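Local coordinates for surface presentation of antigens protein SpaO (Salmonella typhimurium, PDB 4YX1) that takes part in a type III secretory pathway that presents surface determinants needed for Salmonella entry into mammalian cells, at residues 11-16 with 39-44. Numbering follows the deposited sequence.
Sequences LYRKNV and NVEIMA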
ATOM      1  N   LEU A  11       0.101  -1.830   1.633  1.00  6.55           N
ATOM      2  CA  LEU A  11      -0.613  -2.959   2.201  1.00  7.96           C
ATOM      3  C   LEU A  11       0.314  -4.164   2.332  1.00  8.54           C
ATOM      4  O   LEU A  11       0.187  -4.957   3.264  1.00 11.08           O
ATOM      5  CB  LEU A  11      -1.833  -3.302   1.339  1.00 10.65           C
ATOM      6  CG  LEU A  11      -2.725  -4.442   1.812  1.00 13.77           C
ATOM      7  CD1 LEU A  11      -3.137  -4.196   3.245  1.00 14.44           C
ATOM      8  CD2 LEU A  11      -3.938  -4.479   0.941  1.00 14.84           C
ATOM      9  N   TYR A  12       1.246  -4.295   1.398  1.00  7.25           N
ATOM     10  CA  TYR A  12       2.146  -5.423   1.403  1.00  7.89           C
ATOM     11  C   TYR A  12       3.356  -5.082   0.565  1.00  7.20           C
ATOM     12  O   TYR A  12       3.230  -4.493  -0.501  1.00  8.58           O
ATOM     13  CB  TYR A  12       1.428  -6.684   0.891  1.00 11.20           C
ATOM     14  CG  TYR A  12       2.294  -7.919   0.943  1.00 13.34           C
ATOM     15  CD1 TYR A  12       2.796  -8.396   2.149  1.00 16.40           C
ATOM     16  CD2 TYR A  12       2.633  -8.592  -0.220  1.00 15.27           C
ATOM     17  CE1 TYR A  12       3.604  -9.523   2.190  1.00 18.10           C
ATOM     18  CE2 TYR A  12       3.427  -9.718  -0.190  1.00 17.93           C
ATOM     19  CZ  TYR A  12       3.919 -10.174   1.015  1.00 18.87           C
ATOM     20  OH  TYR A  12       4.715 -11.295   1.039  1.00 22.19           O
ATOM     21  N   ARG A  13       4.544  -5.410   1.050  1.00  7.78           N
ATOM     22  CA  ARG A  13       5.718  -5.286   0.223  1.00 10.62           C
ATOM     23  C   ARG A  13       6.637  -6.462   0.431  1.00 10.31           C
ATOM     24  O   ARG A  13       6.622  -7.112   1.476  1.00 12.91           O
ATOM     25  CB  ARG A  13       6.440  -3.989   0.496  1.00 13.49           C
ATOM     26  CG  ARG A  13       6.770  -3.788   1.929  1.00 13.38           C
ATOM     27  CD  ARG A  13       7.746  -2.623   2.095  1.00 15.47           C
ATOM     28  NE  ARG A  13       7.969  -2.370   3.510  1.00 14.20           N
ATOM     29  CZ  ARG A  13       9.103  -1.928   4.035  1.00 13.90           C
ATOM     30  NH1 ARG A  13      10.149  -1.656   3.262  1.00 16.37           N
ATOM     31  NH2 ARG A  13       9.182  -1.761   5.341  1.00 12.44           N
ATOM     32  N   LYS A  14       7.440  -6.739  -0.582  1.00 10.59           N
ATOM     33  CA  LYS A  14       8.268  -7.923  -0.567  1.00 12.04           C
ATOM     34  C   LYS A  14       9.341  -7.799  -1.624  1.00  9.03           C
ATOM     35  O   LYS A  14       9.096  -7.245  -2.695  1.00  8.76           O
ATOM     36  CB  LYS A  14       7.415  -9.168  -0.822  1.00 16.99           C
ATOM     37  CG  LYS A  14       8.140 -10.490  -0.660  1.00 21.12           C
ATOM     38  CD  LYS A  14       8.240 -10.894   0.800  1.00 24.93           C
ATOM     39  CE  LYS A  14       8.930 -12.237   0.946  1.00 27.63           C
ATOM     40  NZ  LYS A  14       9.523 -12.400   2.299  1.00 29.36           N
ATOM     41  N   ASN A  15      10.526  -8.314  -1.325  1.00  8.65           N
ATOM     42  CA  ASN A  15      11.545  -8.506  -2.344  1.00  8.76           C
ATOM     43  C   ASN A  15      11.239  -9.774  -3.102  1.00  9.11           C
ATOM     44  O   ASN A  15      11.167 -10.849  -2.508  1.00 12.29           O
ATOM     45  CB  ASN A  15      12.935  -8.589  -1.715  1.00  9.80           C
ATOM     46  CG  ASN A  15      13.312  -7.324  -0.991  1.00 12.79           C
ATOM     47  OD1 ASN A  15      13.338  -6.254  -1.575  1.00 17.01           O
ATOM     48  ND2 ASN A  15      13.606  -7.441   0.287  1.00 14.20           N
ATOM     49  N   VAL A  16      11.034  -9.652  -4.406  1.00  8.53           N
ATOM     50  CA  VAL A  16      10.650 -10.801  -5.212  1.00  9.52           C
ATOM     51  C   VAL A  16      11.579 -10.959  -6.410  1.00  8.80           C
ATOM     52  O   VAL A  16      12.231 -10.012  -6.836  1.00  8.91           O
ATOM     53  CB  VAL A  16       9.181 -10.694  -5.694  1.00 11.55           C
ATOM     54  CG1 VAL A  16       8.240 -10.583  -4.510  1.00 13.43           C
ATOM     55  CG2 VAL A  16       8.998  -9.524  -6.659  1.00 11.57           C
ATOM     56  N   ASN A  39      -0.569  -4.990   9.077  1.00 10.71           N
ATOM     57  CA  ASN A  39       0.723  -4.339   8.951  1.00 11.07           C
ATOM     58  C   ASN A  39       0.740  -3.426   7.737  1.00  9.54           C
ATOM     59  O   ASN A  39       1.579  -3.566   6.839  1.00  9.87           O
ATOM     60  CB  ASN A  39       1.849  -5.374   8.852  1.00 13.94           C
ATOM     61  CG  ASN A  39       3.233  -4.746   8.943  1.00 16.52           C
ATOM     62  OD1 ASN A  39       3.431  -3.738   9.622  1.00 17.33           O
ATOM     63  ND2 ASN A  39       4.186  -5.324   8.234  1.00 18.87           N
ATOM     64  N   VAL A  40      -0.199  -2.493   7.706  1.00  8.03           N
ATOM     65  CA  VAL A  40      -0.148  -1.434   6.710  1.00  7.32           C
ATOM     66  C   VAL A  40       1.011  -0.533   7.062  1.00  7.22           C
ATOM     67  O   VAL A  40       1.118  -0.066   8.185  1.00  9.89           O
ATOM     68  CB  VAL A  40      -1.443  -0.627   6.649  1.00  7.89           C
ATOM     69  CG1 VAL A  40      -1.311   0.502   5.621  1.00  9.66           C
ATOM     70  CG2 VAL A  40      -2.600  -1.555   6.301  1.00 10.38           C
ATOM     71  N   GLU A  41       1.917  -0.334   6.127  1.00  6.22           N
ATOM     72  CA  GLU A  41       3.112   0.429   6.403  1.00  6.41           C
ATOM     73  C   GLU A  41       3.008   1.822   5.821  1.00  6.85           C
ATOM     74  O   GLU A  41       2.564   2.002   4.686  1.00  9.21           O
ATOM     75  CB  GLU A  41       4.317  -0.306   5.852  1.00  7.27           C
ATOM     76  CG  GLU A  41       4.580  -1.594   6.606  1.00  9.07           C
ATOM     77  CD  GLU A  41       5.771  -2.338   6.072  1.00 11.33           C
ATOM     78  OE1 GLU A  41       5.728  -2.738   4.896  1.00 13.60           O
ATOM     79  OE2 GLU A  41       6.752  -2.523   6.822  1.00 13.17           O
ATOM     80  N   ILE A  42       3.399   2.809   6.606  1.00  6.79           N
ATOM     81  CA  ILE A  42       3.405   4.191   6.170  1.00  7.48           C
ATOM     82  C   ILE A  42       4.829   4.560   5.805  1.00  6.91           C
ATOM     83  O   ILE A  42       5.708   4.529   6.663  1.00  7.63           O
ATOM     84  CB  ILE A  42       2.856   5.111   7.267  1.00  9.43           C
ATOM     85  CG1 ILE A  42       1.465   4.623   7.681  1.00 12.61           C
ATOM     86  CG2 ILE A  42       2.814   6.570   6.807  1.00 10.97           C
ATOM     87  CD1 ILE A  42       1.173   4.830   9.110  1.00 16.78           C
HETATM   88  N   MSE A  43       5.040   4.871   4.527  1.00  7.24           N
HETATM   89  CA  MSE A  43       6.352   5.169   3.964  1.00  7.41           C
HETATM   90  C   MSE A  43       6.444   6.633   3.595  1.00  6.73           C
HETATM   91  O   MSE A  43       5.502   7.207   3.065  1.00  8.41           O
HETATM   92  CB  MSE A  43       6.613   4.342   2.702  1.00 10.92           C
HETATM   93  CG  MSE A  43       6.188   2.900   2.763  1.00 15.67           C
HETATM   94 SE   MSE A  43       7.360   1.826   3.865  1.00 20.54          SE
HETATM   95  CE  MSE A  43       9.001   1.903   2.844  1.00 18.71           C
ATOM     96  N   ALA A  44       7.596   7.234   3.862  1.00  6.65           N
ATOM     97  CA  ALA A  44       7.872   8.602   3.440  1.00  7.66           C
ATOM     98  C   ALA A  44       9.184   8.571   2.678  1.00  8.19           C
ATOM     99  O   ALA A  44      10.209   8.210   3.241  1.00  8.52           O
ATOM    100  CB  ALA A  44       7.946   9.542   4.639  1.00  9.65           C
TER
HETATM  101  O   HOH W   1       1.573  -5.410   5.212  1.00 17.43           O
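OE1 of E41 takes one hydrogen bond across the contact, from NE of R13 at 2.7 Å, and its twin OE2 takes one from NH2 of R13 at 2.9 Å. Both bonds are nearly straight, and together they make a side-on salt bridge, one nitrogen to each oxygen. The acceptors lie in the guanidinium plane, yet both oxygens are met from above the carboxylate, because the two planes are turned 44° apart. R13 starts in the crowded position, CG between backbone N and carbonyl carbon (chi1 54°), then runs extended to NE and crosses the E41 side chain at about a right angle. M43, deposited as selenomethionine and bent at chi2 and chi3, sets its CE over one guanidinium face, 3.8 Å from NH1 of R13 and offset toward the rim.

In this FliN-like C-terminal domain, strand 40-44 pairs antiparallel with 4-10 and 47-56, whereas the chain turns a corner at L11 and strand 12-16 leaves to form an antiparallel ladder with the second subunit, a worked example of an ion pair joining a sheet to a dimer-forming strand; R13 also packs on E8 of that other subunit. Beside the corner, a water sits between the carbonyl oxygens of L11 and N39, while CD1 of L11 meets CG2 of V40 at 4.1 Å.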